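Local coordinates for protein putative cytochrome P450 154A1 (Streptomyces coelicolor, PDB 1ODO) that is a haem protein of the cytochrome P450 family, binding protoporphyrin IX with iron and holding 4-phenyl-1H-imidazole in the pocket beside the metal, at residues A[174-178]-A[391-395]; A[167-171]-A[240-245]; A[39-44]-A[313-318]. All coordinates share one frame; numbering follows the deposited sequence.

Contact 1: residues A[174-178]-A[391-395]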
ATOM      1  N   VAL A 174       9.117   7.325  -3.578  1.00 12.18           N
ATOM      2  CA  VAL A 174       9.198   6.590  -2.318  1.00 13.28           C
ATOM      3  C   VAL A 174       9.109   5.082  -2.549  1.00 13.65           C
ATOM      4  O   VAL A 174       9.728   4.299  -1.822  1.00 15.12           O
ATOM      5  CB  VAL A 174       8.085   7.035  -1.339  1.00 12.46           C
ATOM      6  CG1 VAL A 174       8.074   6.133  -0.106  1.00 15.04           C
ATOM      7  CG2 VAL A 174       8.319   8.485  -0.919  1.00 13.76           C
ATOM      8  N   PHE A 175       8.348   4.678  -3.563  1.00 15.00           N
ATOM      9  CA  PHE A 175       8.195   3.259  -3.874  1.00 14.36           C
ATOM     10  C   PHE A 175       9.125   2.767  -4.983  1.00 14.05           C
ATOM     11  O   PHE A 175       9.135   1.580  -5.308  1.00 14.69           O
ATOM     12  CB  PHE A 175       6.744   2.943  -4.250  1.00 15.46           C
ATOM     13  CG  PHE A 175       5.795   3.002  -3.088  1.00 16.47           C
ATOM     14  CD1 PHE A 175       5.339   4.224  -2.605  1.00 16.13           C
ATOM     15  CD2 PHE A 175       5.378   1.835  -2.457  1.00 15.12           C
ATOM     16  CE1 PHE A 175       4.477   4.283  -1.509  1.00 17.06           C
ATOM     17  CE2 PHE A 175       4.519   1.882  -1.361  1.00 18.00           C
ATOM     18  CZ  PHE A 175       4.067   3.111  -0.886  1.00 17.12           C
ATOM     19  N   ASP A 176       9.905   3.675  -5.561  1.00 13.62           N
ATOM     20  CA  ASP A 176      10.830   3.309  -6.631  1.00 13.79           C
ATOM     21  C   ASP A 176      12.084   2.673  -6.033  1.00 14.35           C
ATOM     22  O   ASP A 176      13.029   3.373  -5.670  1.00 14.56           O
ATOM     23  CB  ASP A 176      11.228   4.548  -7.431  1.00 16.49           C
ATOM     24  CG  ASP A 176      12.010   4.203  -8.678  1.00 16.39           C
ATOM     25  OD1 ASP A 176      12.582   3.093  -8.732  1.00 16.90           O
ATOM     26  OD2 ASP A 176      12.055   5.044  -9.597  1.00 17.33           O
ATOM     27  N   THR A 177      12.100   1.348  -5.944  1.00 13.74           N
ATOM     28  CA  THR A 177      13.246   0.649  -5.381  1.00 13.56           C
ATOM     29  C   THR A 177      14.440   0.486  -6.321  1.00 14.72           C
ATOM     30  O   THR A 177      15.381  -0.244  -6.004  1.00 14.43           O
ATOM     31  CB  THR A 177      12.823  -0.734  -4.830  1.00 14.35           C
ATOM     32  OG1 THR A 177      12.111  -1.456  -5.837  1.00 12.75           O
ATOM     33  CG2 THR A 177      11.916  -0.564  -3.608  1.00 12.69           C
ATOM     34  N   THR A 178      14.404   1.159  -7.470  1.00 13.96           N
ATOM     35  CA  THR A 178      15.505   1.074  -8.429  1.00 15.28           C
ATOM     36  C   THR A 178      16.440   2.277  -8.245  1.00 16.31           C
ATOM     37  O   THR A 178      17.519   2.331  -8.830  1.00 16.44           O
ATOM     38  CB  THR A 178      15.009   1.057  -9.904  1.00 16.50           C
ATOM     39  OG1 THR A 178      14.450   2.334 -10.248  1.00 15.74           O
ATOM     40  CG2 THR A 178      13.947  -0.026 -10.097  1.00 16.72           C
ATOM     41  N   PRO A 391       8.125  -0.754 -11.762  1.00 16.91           N
ATOM     42  CA  PRO A 391       9.462  -1.132 -11.283  1.00 16.27           C
ATOM     43  C   PRO A 391       9.607  -0.953  -9.777  1.00 15.63           C
ATOM     44  O   PRO A 391      10.143   0.052  -9.312  1.00 16.12           O
ATOM     45  CB  PRO A 391      10.385  -0.193 -12.065  1.00 18.29           C
ATOM     46  CG  PRO A 391       9.582   0.154 -13.289  1.00 18.81           C
ATOM     47  CD  PRO A 391       8.215   0.367 -12.711  1.00 17.30           C
ATOM     48  N   SER A 392       9.129  -1.934  -9.015  1.00 15.40           N
ATOM     49  CA  SER A 392       9.213  -1.856  -7.566  1.00 12.82           C
ATOM     50  C   SER A 392       9.127  -3.221  -6.897  1.00 13.98           C
ATOM     51  O   SER A 392       8.355  -4.089  -7.312  1.00 12.92           O
ATOM     52  CB  SER A 392       8.087  -0.966  -7.029  1.00 11.68           C
ATOM     53  OG  SER A 392       8.142  -0.861  -5.614  1.00 11.20           O
ATOM     54  N   LEU A 393       9.935  -3.396  -5.857  1.00 12.65           N
ATOM     55  CA  LEU A 393       9.967  -4.638  -5.103  1.00 14.16           C
ATOM     56  C   LEU A 393       8.809  -4.569  -4.103  1.00 13.47           C
ATOM     57  O   LEU A 393       8.361  -5.583  -3.575  1.00 13.72           O
ATOM     58  CB  LEU A 393      11.302  -4.750  -4.363  1.00 13.88           C
ATOM     59  CG  LEU A 393      11.490  -5.856  -3.322  1.00 17.23           C
ATOM     60  CD1 LEU A 393      11.351  -7.225  -3.977  1.00 16.06           C
ATOM     61  CD2 LEU A 393      12.869  -5.712  -2.691  1.00 17.44           C
ATOM     62  N   ILE A 394       8.321  -3.353  -3.864  1.00 11.48           N
ATOM     63  CA  ILE A 394       7.221  -3.136  -2.930  1.00 11.17           C
ATOM     64  C   ILE A 394       5.857  -3.021  -3.620  1.00 12.13           C
ATOM     65  O   ILE A 394       4.954  -3.814  -3.352  1.00 11.39           O
ATOM     66  CB  ILE A 394       7.476  -1.865  -2.081  1.00 10.66           C
ATOM     67  CG1 ILE A 394       8.798  -2.018  -1.317  1.00 12.81           C
ATOM     68  CG2 ILE A 394       6.323  -1.643  -1.106  1.00 11.81           C
ATOM     69  CD1 ILE A 394       9.196  -0.797  -0.516  1.00 12.59           C
ATOM     70  N   SER A 395       5.709  -2.038  -4.506  1.00 12.21           N
ATOM     71  CA  SER A 395       4.444  -1.842  -5.218  1.00 12.29           C
ATOM     72  C   SER A 395       4.158  -2.924  -6.252  1.00 13.06           C
ATOM     73  O   SER A 395       5.051  -3.339  -6.989  1.00 13.03           O
ATOM     74  CB  SER A 395       4.429  -0.476  -5.908  1.00 14.41           C
ATOM     75  OG  SER A 395       4.449   0.567  -4.953  1.00 17.18           O
TER

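Contact 2: residues A[167-171]-A[240-245]. With PIM (4-phenyl-1H-imidazole), chain C; HEM (protoporphyrin IX containing Fe), chain B.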
ATOM      1  N   PHE A 167       2.907  16.379  -5.158  1.00 15.57           N
ATOM      2  CA  PHE A 167       3.278  15.167  -4.435  1.00 15.63           C
ATOM      3  C   PHE A 167       3.389  13.919  -5.308  1.00 14.81           C
ATOM      4  O   PHE A 167       4.099  12.982  -4.962  1.00 16.72           O
ATOM      5  CB  PHE A 167       2.268  14.883  -3.315  1.00 14.34           C
ATOM      6  CG  PHE A 167       2.270  15.906  -2.215  1.00 15.06           C
ATOM      7  CD1 PHE A 167       1.322  16.922  -2.188  1.00 15.36           C
ATOM      8  CD2 PHE A 167       3.238  15.865  -1.217  1.00 15.59           C
ATOM      9  CE1 PHE A 167       1.337  17.889  -1.181  1.00 16.17           C
ATOM     10  CE2 PHE A 167       3.266  16.829  -0.203  1.00 18.11           C
ATOM     11  CZ  PHE A 167       2.313  17.842  -0.187  1.00 14.74           C
ATOM     12  N   ARG A 168       2.690  13.915  -6.438  1.00 15.47           N
ATOM     13  CA  ARG A 168       2.695  12.776  -7.351  1.00 16.01           C
ATOM     14  C   ARG A 168       4.021  12.091  -7.686  1.00 16.05           C
ATOM     15  O   ARG A 168       4.205  10.908  -7.382  1.00 14.60           O
ATOM     16  CB  ARG A 168       1.973  13.165  -8.643  1.00 17.27           C
ATOM     17  CG  ARG A 168       0.510  13.511  -8.415  1.00 19.63           C
ATOM     18  CD  ARG A 168      -0.131  14.081  -9.660  1.00 22.70           C
ATOM     19  NE  ARG A 168      -0.132  13.133 -10.767  1.00 25.56           N
ATOM     20  CZ  ARG A 168      -0.544  13.433 -11.995  1.00 30.47           C
ATOM     21  NH1 ARG A 168      -0.981  14.657 -12.266  1.00 31.19           N
ATOM     22  NH2 ARG A 168      -0.531  12.511 -12.950  1.00 30.53           N
ATOM     23  N   ALA A 169       4.939  12.814  -8.317  1.00 15.27           N
ATOM     24  CA  ALA A 169       6.229  12.228  -8.678  1.00 15.40           C
ATOM     25  C   ALA A 169       7.073  11.844  -7.467  1.00 15.07           C
ATOM     26  O   ALA A 169       7.854  10.890  -7.518  1.00 15.23           O
ATOM     27  CB  ALA A 169       7.012  13.197  -9.566  1.00 18.17           C
ATOM     28  N   LEU A 170       6.910  12.588  -6.380  1.00 13.87           N
ATOM     29  CA  LEU A 170       7.662  12.330  -5.159  1.00 13.96           C
ATOM     30  C   LEU A 170       7.197  11.082  -4.417  1.00 14.47           C
ATOM     31  O   LEU A 170       8.015  10.318  -3.900  1.00 13.73           O
ATOM     32  CB  LEU A 170       7.588  13.561  -4.254  1.00 13.88           C
ATOM     33  CG  LEU A 170       8.110  14.831  -4.937  1.00 16.54           C
ATOM     34  CD1 LEU A 170       8.019  16.011  -3.984  1.00 15.33           C
ATOM     35  CD2 LEU A 170       9.555  14.616  -5.378  1.00 16.55           C
ATOM     36  N   VAL A 171       5.887  10.869  -4.351  1.00 13.93           N
ATOM     37  CA  VAL A 171       5.385   9.688  -3.661  1.00 13.46           C
ATOM     38  C   VAL A 171       5.775   8.474  -4.498  1.00 13.54           C
ATOM     39  O   VAL A 171       6.061   7.401  -3.962  1.00 13.36           O
ATOM     40  CB  VAL A 171       3.862   9.750  -3.471  1.00 13.98           C
ATOM     41  CG1 VAL A 171       3.352   8.425  -2.907  1.00 17.04           C
ATOM     42  CG2 VAL A 171       3.521  10.877  -2.517  1.00 14.40           C
ATOM     43  N   ILE A 240      -0.024  11.217   3.374  1.00 13.43           N
ATOM     44  CA  ILE A 240      -0.087  11.663   1.989  1.00 14.76           C
ATOM     45  C   ILE A 240       0.420  10.569   1.051  1.00 13.50           C
ATOM     46  O   ILE A 240      -0.192  10.301   0.018  1.00 13.81           O
ATOM     47  CB  ILE A 240       0.736  12.955   1.786  1.00 17.89           C
ATOM     48  CG1 ILE A 240       0.037  14.113   2.507  1.00 19.97           C
ATOM     49  CG2 ILE A 240       0.900  13.255   0.295  1.00 19.42           C
ATOM     50  CD1 ILE A 240       0.808  15.404   2.500  1.00 23.89           C
ATOM     51  N   SER A 241       1.528   9.927   1.409  1.00 13.29           N
ATOM     52  CA  SER A 241       2.078   8.868   0.567  1.00 13.11           C
ATOM     53  C   SER A 241       1.104   7.699   0.455  1.00 14.48           C
ATOM     54  O   SER A 241       0.922   7.129  -0.623  1.00 13.44           O
ATOM     55  CB  SER A 241       3.405   8.364   1.133  1.00 13.69           C
ATOM     56  OG  SER A 241       4.389   9.381   1.109  1.00 17.01           O
ATOM     57  N   ALA A 242       0.477   7.342   1.571  1.00 14.47           N
ATOM     58  CA  ALA A 242      -0.474   6.237   1.581  1.00 15.51           C
ATOM     59  C   ALA A 242      -1.685   6.528   0.699  1.00 16.83           C
ATOM     60  O   ALA A 242      -2.234   5.626   0.070  1.00 18.57           O
ATOM     61  CB  ALA A 242      -0.922   5.957   3.005  1.00 13.98           C
ATOM     62  N   GLY A 243      -2.099   7.788   0.649  1.00 17.05           N
ATOM     63  CA  GLY A 243      -3.245   8.142  -0.168  1.00 16.72           C
ATOM     64  C   GLY A 243      -2.940   8.322  -1.645  1.00 17.77           C
ATOM     65  O   GLY A 243      -3.819   8.148  -2.487  1.00 18.45           O
ATOM     66  N   TYR A 244      -1.696   8.661  -1.968  1.00 17.12           N
ATOM     67  CA  TYR A 244      -1.295   8.868  -3.360  1.00 18.67           C
ATOM     68  C   TYR A 244      -0.810   7.655  -4.150  1.00 19.38           C
ATOM     69  O   TYR A 244      -0.817   7.673  -5.384  1.00 20.30           O
ATOM     70  CB  TYR A 244      -0.186   9.914  -3.435  1.00 16.78           C
ATOM     71  CG  TYR A 244      -0.646  11.347  -3.541  1.00 15.39           C
ATOM     72  CD1 TYR A 244      -1.308  11.975  -2.487  1.00 15.85           C
ATOM     73  CD2 TYR A 244      -0.383  12.087  -4.690  1.00 13.40           C
ATOM     74  CE1 TYR A 244      -1.690  13.309  -2.575  1.00 15.60           C
ATOM     75  CE2 TYR A 244      -0.761  13.414  -4.790  1.00 14.77           C
ATOM     76  CZ  TYR A 244      -1.411  14.021  -3.733  1.00 14.49           C
ATOM     77  OH  TYR A 244      -1.769  15.343  -3.837  1.00 13.70           O
ATOM     78  N   GLU A 245      -0.437   6.616  -3.413  0.61 17.94           N
ATOM     79  CA  GLU A 245       0.045   5.369  -3.978  0.61 17.42           C
ATOM     80  C   GLU A 245      -0.716   4.237  -3.302  0.61 16.10           C
ATOM     81  O   GLU A 245      -1.583   4.475  -2.465  0.61 14.44           O
ATOM     82  CB  GLU A 245       1.545   5.211  -3.716  0.61 19.66           C
ATOM     83  CG  GLU A 245       2.418   5.686  -4.857  0.61 24.10           C
ATOM     84  CD  GLU A 245       2.172   4.897  -6.123  0.61 26.98           C
ATOM     85  OE1 GLU A 245       2.378   3.667  -6.104  0.61 30.59           O
ATOM     86  OE2 GLU A 245       1.766   5.502  -7.135  0.61 30.49           O
TER
HETATM   87  N1  PIM C1408       1.059   3.084   1.942  1.00 12.63           N
HETATM   88  C2  PIM C1408      -0.181   2.504   2.157  1.00 12.66           C
HETATM   89  N3  PIM C1408      -0.300   2.277   3.367  1.00 14.45           N
HETATM   90  C4  PIM C1408       0.783   2.661   4.020  1.00 13.52           C
HETATM   91  C5  PIM C1408       1.654   3.173   3.145  1.00 11.80           C
HETATM   92  C6  PIM C1408       3.026   3.756   3.348  1.00 12.74           C
HETATM   93  C7  PIM C1408       3.485   4.753   2.427  1.00 13.84           C
HETATM   94  C8  PIM C1408       4.803   5.318   2.617  1.00 15.35           C
HETATM   95  C9  PIM C1408       5.589   4.865   3.706  1.00 13.51           C
HETATM   96  C10 PIM C1408       5.123   3.877   4.614  1.00 14.94           C
HETATM   97  C11 PIM C1408       3.819   3.340   4.399  1.00 12.69           C
HETATM   98  CHA HEM B1407       0.006   0.624   7.101  1.00 13.23           C
HETATM   99  CHB HEM B1407      -2.751   4.375   5.869  1.00 10.62           C
HETATM  100  CHC HEM B1407      -4.104   2.070   1.848  1.00 11.97           C
HETATM  101  CHD HEM B1407      -1.331  -1.654   3.082  1.00 10.84           C
HETATM  102  C1A HEM B1407      -0.627   1.843   7.148  1.00 11.83           C
HETATM  103  C2A HEM B1407      -0.493   2.844   8.201  1.00 12.21           C
HETATM  104  C3A HEM B1407      -1.256   3.891   7.856  1.00 12.56           C
HETATM  105  C4A HEM B1407      -1.895   3.580   6.585  1.00 11.45           C
HETATM  106  CMA HEM B1407      -1.451   5.209   8.627  1.00 12.77           C
HETATM  107  CAA HEM B1407       0.386   2.673   9.458  1.00 11.43           C
HETATM  108  CBA HEM B1407      -0.367   1.889  10.549  1.00 13.19           C
HETATM  109  CGA HEM B1407       0.412   1.645  11.840  1.00 12.61           C
HETATM  110  O1A HEM B1407       1.669   1.438  11.703  1.00 11.97           O
HETATM  111  O2A HEM B1407      -0.203   1.654  12.904  1.00 13.65           O
HETATM  112  C1B HEM B1407      -3.352   4.088   4.673  1.00 10.88           C
HETATM  113  C2B HEM B1407      -4.245   4.991   3.967  1.00 12.30           C
HETATM  114  C3B HEM B1407      -4.632   4.346   2.829  1.00 12.00           C
HETATM  115  C4B HEM B1407      -3.987   3.052   2.823  1.00 10.76           C
HETATM  116  CMB HEM B1407      -4.640   6.399   4.457  1.00 12.41           C
HETATM  117  CAB HEM B1407      -5.572   4.836   1.710  1.00 11.92           C
HETATM  118  CBB HEM B1407      -7.029   5.050   2.152  1.00 17.57           C
HETATM  119  C1C HEM B1407      -3.465   0.839   1.843  1.00 10.22           C
HETATM  120  C2C HEM B1407      -3.614  -0.162   0.775  1.00 10.85           C
HETATM  121  C3C HEM B1407      -2.830  -1.210   1.118  1.00  9.99           C
HETATM  122  C4C HEM B1407      -2.208  -0.870   2.381  1.00 10.72           C
HETATM  123  CMC HEM B1407      -4.521   0.045  -0.477  1.00  8.45           C
HETATM  124  CAC HEM B1407      -2.555  -2.554   0.394  1.00 10.21           C
HETATM  125  CBC HEM B1407      -3.773  -3.321  -0.136  1.00  9.07           C
HETATM  126  C1D HEM B1407      -0.718  -1.374   4.271  1.00 12.34           C
HETATM  127  C2D HEM B1407       0.216  -2.234   4.960  1.00 12.80           C
HETATM  128  C3D HEM B1407       0.602  -1.592   6.088  1.00 12.54           C
HETATM  129  C4D HEM B1407      -0.105  -0.332   6.111  1.00 13.26           C
HETATM  130  CMD HEM B1407       0.672  -3.616   4.451  1.00 12.79           C
HETATM  131  CAD HEM B1407       1.622  -2.106   7.117  1.00 16.04           C
HETATM  132  CBD HEM B1407       1.215  -3.287   8.004  1.00 17.12           C
HETATM  133  CGD HEM B1407       2.416  -3.622   8.864  1.00 16.08           C
HETATM  134  O1D HEM B1407       3.034  -4.670   8.640  1.00 14.98           O
HETATM  135  O2D HEM B1407       2.734  -2.774   9.729  1.00 17.29           O
HETATM  136  NA  HEM B1407      -1.489   2.315   6.187  1.00 11.11           N
HETATM  137  NB  HEM B1407      -3.204   2.910   3.949  1.00 10.62           N
HETATM  138  NC  HEM B1407      -2.607   0.379   2.811  1.00 10.01           N
HETATM  139  ND  HEM B1407      -0.907  -0.195   4.987  1.00 11.20           N
HETATM  140 FE   HEM B1407      -2.053   1.334   4.494  1.00 11.03          FE

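Contact 3: residues A[39-44]-A[313-318]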
ATOM      1  N   GLN A  39      20.290  -7.272   4.766  1.00 12.14           N
ATOM      2  CA  GLN A  39      19.852  -8.657   4.895  1.00 12.57           C
ATOM      3  C   GLN A  39      18.805  -8.782   5.992  1.00 13.13           C
ATOM      4  O   GLN A  39      18.943  -8.208   7.073  1.00 14.26           O
ATOM      5  CB  GLN A  39      21.034  -9.579   5.198  1.00 15.98           C
ATOM      6  CG  GLN A  39      22.068  -9.658   4.080  1.00 19.55           C
ATOM      7  CD  GLN A  39      22.930  -8.415   3.989  1.00 21.84           C
ATOM      8  OE1 GLN A  39      23.653  -8.080   4.926  1.00 25.78           O
ATOM      9  NE2 GLN A  39      22.862  -7.726   2.855  1.00 24.09           N
ATOM     10  N   ALA A  40      17.752  -9.537   5.708  1.00 12.34           N
ATOM     11  CA  ALA A  40      16.688  -9.720   6.680  1.00 13.17           C
ATOM     12  C   ALA A  40      15.958 -11.028   6.464  1.00 12.07           C
ATOM     13  O   ALA A  40      16.106 -11.682   5.429  1.00 12.32           O
ATOM     14  CB  ALA A  40      15.696  -8.568   6.582  1.00 13.80           C
ATOM     15  N   TRP A  41      15.156 -11.398   7.451  1.00 12.46           N
ATOM     16  CA  TRP A  41      14.390 -12.625   7.368  1.00 11.72           C
ATOM     17  C   TRP A  41      13.064 -12.363   6.674  1.00 12.63           C
ATOM     18  O   TRP A  41      12.208 -11.665   7.217  1.00 12.73           O
ATOM     19  CB  TRP A  41      14.093 -13.176   8.763  1.00 11.12           C
ATOM     20  CG  TRP A  41      15.273 -13.771   9.456  1.00 12.70           C
ATOM     21  CD1 TRP A  41      16.041 -13.183  10.419  1.00 11.29           C
ATOM     22  CD2 TRP A  41      15.806 -15.086   9.261  1.00 12.07           C
ATOM     23  NE1 TRP A  41      17.017 -14.054  10.843  1.00 14.00           N
ATOM     24  CE2 TRP A  41      16.897 -15.229  10.150  1.00 12.62           C
ATOM     25  CE3 TRP A  41      15.466 -16.159   8.425  1.00 13.01           C
ATOM     26  CZ2 TRP A  41      17.654 -16.408  10.228  1.00 14.33           C
ATOM     27  CZ3 TRP A  41      16.219 -17.334   8.502  1.00 14.75           C
ATOM     28  CH2 TRP A  41      17.302 -17.445   9.400  1.00 14.56           C
ATOM     29  N   SER A  42      12.902 -12.886   5.463  1.00 11.87           N
ATOM     30  CA  SER A  42      11.652 -12.701   4.742  1.00 10.80           C
ATOM     31  C   SER A  42      10.779 -13.811   5.308  1.00 10.71           C
ATOM     32  O   SER A  42      11.195 -14.966   5.336  1.00 11.72           O
ATOM     33  CB  SER A  42      11.824 -12.933   3.243  1.00 10.90           C
ATOM     34  OG  SER A  42      10.580 -13.318   2.665  1.00 12.79           O
ATOM     35  N   VAL A  43       9.588 -13.467   5.780  1.00  9.36           N
ATOM     36  CA  VAL A  43       8.691 -14.471   6.337  1.00  8.94           C
ATOM     37  C   VAL A  43       7.436 -14.531   5.474  1.00 10.97           C
ATOM     38  O   VAL A  43       6.781 -13.510   5.262  1.00  9.83           O
ATOM     39  CB  VAL A  43       8.293 -14.119   7.790  1.00 10.60           C
ATOM     40  CG1 VAL A  43       7.307 -15.148   8.324  1.00 10.59           C
ATOM     41  CG2 VAL A  43       9.532 -14.062   8.673  1.00 12.20           C
ATOM     42  N   SER A  44       7.103 -15.715   4.965  1.00 11.24           N
ATOM     43  CA  SER A  44       5.914 -15.852   4.130  1.00 10.64           C
ATOM     44  C   SER A  44       4.915 -16.904   4.616  1.00 12.34           C
ATOM     45  O   SER A  44       3.945 -17.207   3.925  1.00 13.91           O
ATOM     46  CB  SER A  44       6.309 -16.106   2.664  1.00 11.25           C
ATOM     47  OG  SER A  44       7.190 -17.208   2.535  1.00 12.02           O
ATOM     48  N   GLU A 313      18.172  -8.684  14.574  1.00 13.47           N
ATOM     49  CA  GLU A 313      18.109  -8.982  13.142  1.00 12.54           C
ATOM     50  C   GLU A 313      16.778  -8.509  12.563  1.00 11.29           C
ATOM     51  O   GLU A 313      15.750  -8.547  13.243  1.00 11.72           O
ATOM     52  CB  GLU A 313      18.308 -10.480  12.891  1.00 13.50           C
ATOM     53  CG  GLU A 313      19.700 -10.967  13.259  1.00 15.38           C
ATOM     54  CD  GLU A 313      19.974 -12.387  12.801  1.00 16.07           C
ATOM     55  OE1 GLU A 313      19.044 -13.221  12.828  1.00 14.19           O
ATOM     56  OE2 GLU A 313      21.130 -12.675  12.431  1.00 17.43           O
ATOM     57  N   PRO A 314      16.784  -8.048  11.300  1.00 11.13           N
ATOM     58  CA  PRO A 314      15.562  -7.561  10.649  1.00 11.72           C
ATOM     59  C   PRO A 314      14.610  -8.654  10.193  1.00 11.23           C
ATOM     60  O   PRO A 314      15.017  -9.785   9.922  1.00 11.23           O
ATOM     61  CB  PRO A 314      16.088  -6.744   9.461  1.00 11.13           C
ATOM     62  CG  PRO A 314      17.526  -6.464   9.812  1.00 11.86           C
ATOM     63  CD  PRO A 314      17.957  -7.742  10.468  1.00 10.71           C
ATOM     64  N   ILE A 315      13.339  -8.277  10.085  1.00 11.71           N
ATOM     65  CA  ILE A 315      12.275  -9.182   9.665  1.00 12.48           C
ATOM     66  C   ILE A 315      11.453  -8.486   8.588  1.00 13.02           C
ATOM     67  O   ILE A 315      10.916  -7.401   8.814  1.00 11.97           O
ATOM     68  CB  ILE A 315      11.355  -9.525  10.849  1.00 11.52           C
ATOM     69  CG1 ILE A 315      12.151 -10.283  11.912  1.00 12.40           C
ATOM     70  CG2 ILE A 315      10.149 -10.334  10.365  1.00 13.23           C
ATOM     71  CD1 ILE A 315      11.412 -10.462  13.228  1.00 11.77           C
ATOM     72  N   LEU A 316      11.365  -9.112   7.421  1.00 11.77           N
ATOM     73  CA  LEU A 316      10.613  -8.562   6.298  1.00 11.85           C
ATOM     74  C   LEU A 316       9.323  -9.345   6.062  1.00 11.22           C
ATOM     75  O   LEU A 316       9.363 -10.510   5.682  1.00 12.01           O
ATOM     76  CB  LEU A 316      11.468  -8.614   5.029  1.00 11.13           C
ATOM     77  CG  LEU A 316      10.847  -8.037   3.752  1.00 12.02           C
ATOM     78  CD1 LEU A 316      10.882  -6.510   3.803  1.00 10.78           C
ATOM     79  CD2 LEU A 316      11.626  -8.550   2.546  1.00 13.46           C
ATOM     80  N   ALA A 317       8.180  -8.708   6.283  1.00 11.53           N
ATOM     81  CA  ALA A 317       6.902  -9.381   6.080  1.00  9.79           C
ATOM     82  C   ALA A 317       6.633  -9.452   4.580  1.00 10.90           C
ATOM     83  O   ALA A 317       6.482  -8.419   3.926  1.00 12.43           O
ATOM     84  CB  ALA A 317       5.785  -8.615   6.785  1.00  9.30           C
ATOM     85  N   SER A 318       6.595 -10.667   4.039  1.00 10.29           N
ATOM     86  CA  SER A 318       6.346 -10.873   2.610  1.00  9.64           C
ATOM     87  C   SER A 318       4.891 -11.300   2.416  1.00  9.48           C
ATOM     88  O   SER A 318       4.582 -12.472   2.194  1.00  9.62           O
ATOM     89  CB  SER A 318       7.315 -11.931   2.070  1.00 10.05           C
ATOM     90  OG  SER A 318       8.651 -11.444   2.123  1.00 11.00           O
TER

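Contact 1: residues A[174-178]-A[391-395]
Ser392 reaches Phe175 with its hydroxyl, OG lying anti to its own backbone N (chi1 -180°), and Ser392 OG gives a hydrogen bond of 2.7 Å to Phe175 O, meeting the oxygen in the carbonyl plane. Ser392 OG also accepts from Ile394 N at 3.1 Å, an ST turn, and from Ser395 N at 2.9 Å, an ST motif. Three bonds thus grip this buried hydroxyl: two hold its own loop in a bend, and the third ties that loop to Phe175 O. A second bond across the contact has the same sense: Leu393 N donates to Thr177 OG1 over 2.9 Å. That oxygen sits between its backbone N and carbonyl carbon (chi1 52°) and is also bonded to Pro12 O. Ile394 brings CG2 to the edge of the Phe175 ring, 3.8 Å from CD2, while Thr177 CG2 touches Ile394 CD1 at 4.1 Å. Thr178 N donates to Asp176 OD1 in an Asx turn, and Thr178 OG1 adds a second bond, on the syn lone pair of the same oxygen. The contact joins helix 161-175 and the residues following it to the loop between strands 379-380 and 402-404. Helix 181-204 packs on Val174, and Trp81 meets Phe175 edge-to-face beside the bound 4-phenyl-1H-imidazole.

Contact 2: residues A[167-171]-A[240-245]
Phe167 and Tyr244 form an offset edge-to-face pair, the edge of the phenylalanine directed at the face of the tyrosine, with centroids 5.9 Å apart and planes at 62°. Over that same Tyr244 ring lies Phe167 CB, a CH-pi contact 4.0 Å from the centroid, while Arg168 CG meets the ring in its plane, 3.8 Å from Tyr244 CE2. Ile240 crosses Phe167 at about a right angle and lays CG2 over one face of the phenyl ring, 4.2 Å from its centroid; CD1 extends to the far end of the ring, near CE2 and CZ. Farther along, Val171 rests on Ser241 and Tyr244. Val171 CG1, anti to the backbone N (chi1 173°), meets Ser241 O at 3.6 Å, and CG2 rests against Tyr244 CB. The axes of segments 167-171 and 240-244 pass 9.8 Å apart at closest, their directions 94° apart. Behind this packing, helix 229-244 turns Ala242 toward the haem, and Ser241 CB lies 3.7 Å from C8 of 4-phenyl-1H-imidazole, whose N3 binds the haem iron at 2.3 Å. No hydrogen bond links the two segments: the polar ends turn to other partners, Tyr244 OH to Arg164 O and Ser241 OG to Leu237 O. Cohesion between the helices here therefore rests on aromatic and aliphatic packing, directly behind the ligand pocket.

Contact 3: residues A[39-44]-A[313-318]
With CG anti to the carbonyl carbon in both (chi1 -73° and -66°), and the glutamate chain extended beyond CG, Glu313 reaches the Trp41 indole. The segments are neighbouring parallel strands, 38-43 and 314-317, in the mixed beta-sheet of the cytochrome P450 fold, where strands 30-35 and 292-297 flank the pair. Trp41 NE1 donates to Glu313 OE1 over 3.0 Å, almost straight at 172°; the oxygen lies in the indole plane, yet the N-H comes from above the carboxylate plane. Glu313 OE1 also accepts from Ala310 N, which probably helps to hold the carboxylate in place. Trp41 pairs with Ile315, Ser42 with Leu316 and Val43 with Ala317. Trp41 N bonds to Pro314 O and Leu316 N returns to Trp41 O; Val43 N donates to Leu316 O, and Ser318 N to Val43 O, so the ladder runs on to the residue preceding helix 319-322. On the face bearing Trp41 and Val43, Val43 CG2 and Ile315 CG2 lie side by side at 4.1 Å. Near the start of the ladder, Ala40 CB presses on Pro314 CB at 3.4 Å, tighter than usual for two carbons. At the opposite end, Ser42 OG and Ser318 OG share a hydrogen bond of 2.7 Å, and Ser318 OG is bonded also to His291 ND1.

Overall arrangement
All three contacts are largely buried, but they differ in kind. Contacts 1 and 2 use successive parts of helix 161-175, and they touch at Phe175 and Glu245; both border the 4-phenyl-1H-imidazole pocket. Contact 2, helix against helix, has no hydrogen bond between its segments and is mainly apolar and aromatic, whereas contact 1, where helix 161-175 meets a loop, relies on hydroxyl groups bonded to backbone atoms. Contact 3 lies farther from the chain centre, about 18 Å against 11 Å for the other two, and combines a regular backbone ladder with two side-chain bonds. Its centre is about 17 Å from that of contact 1 and 25 Å from that of contact 2.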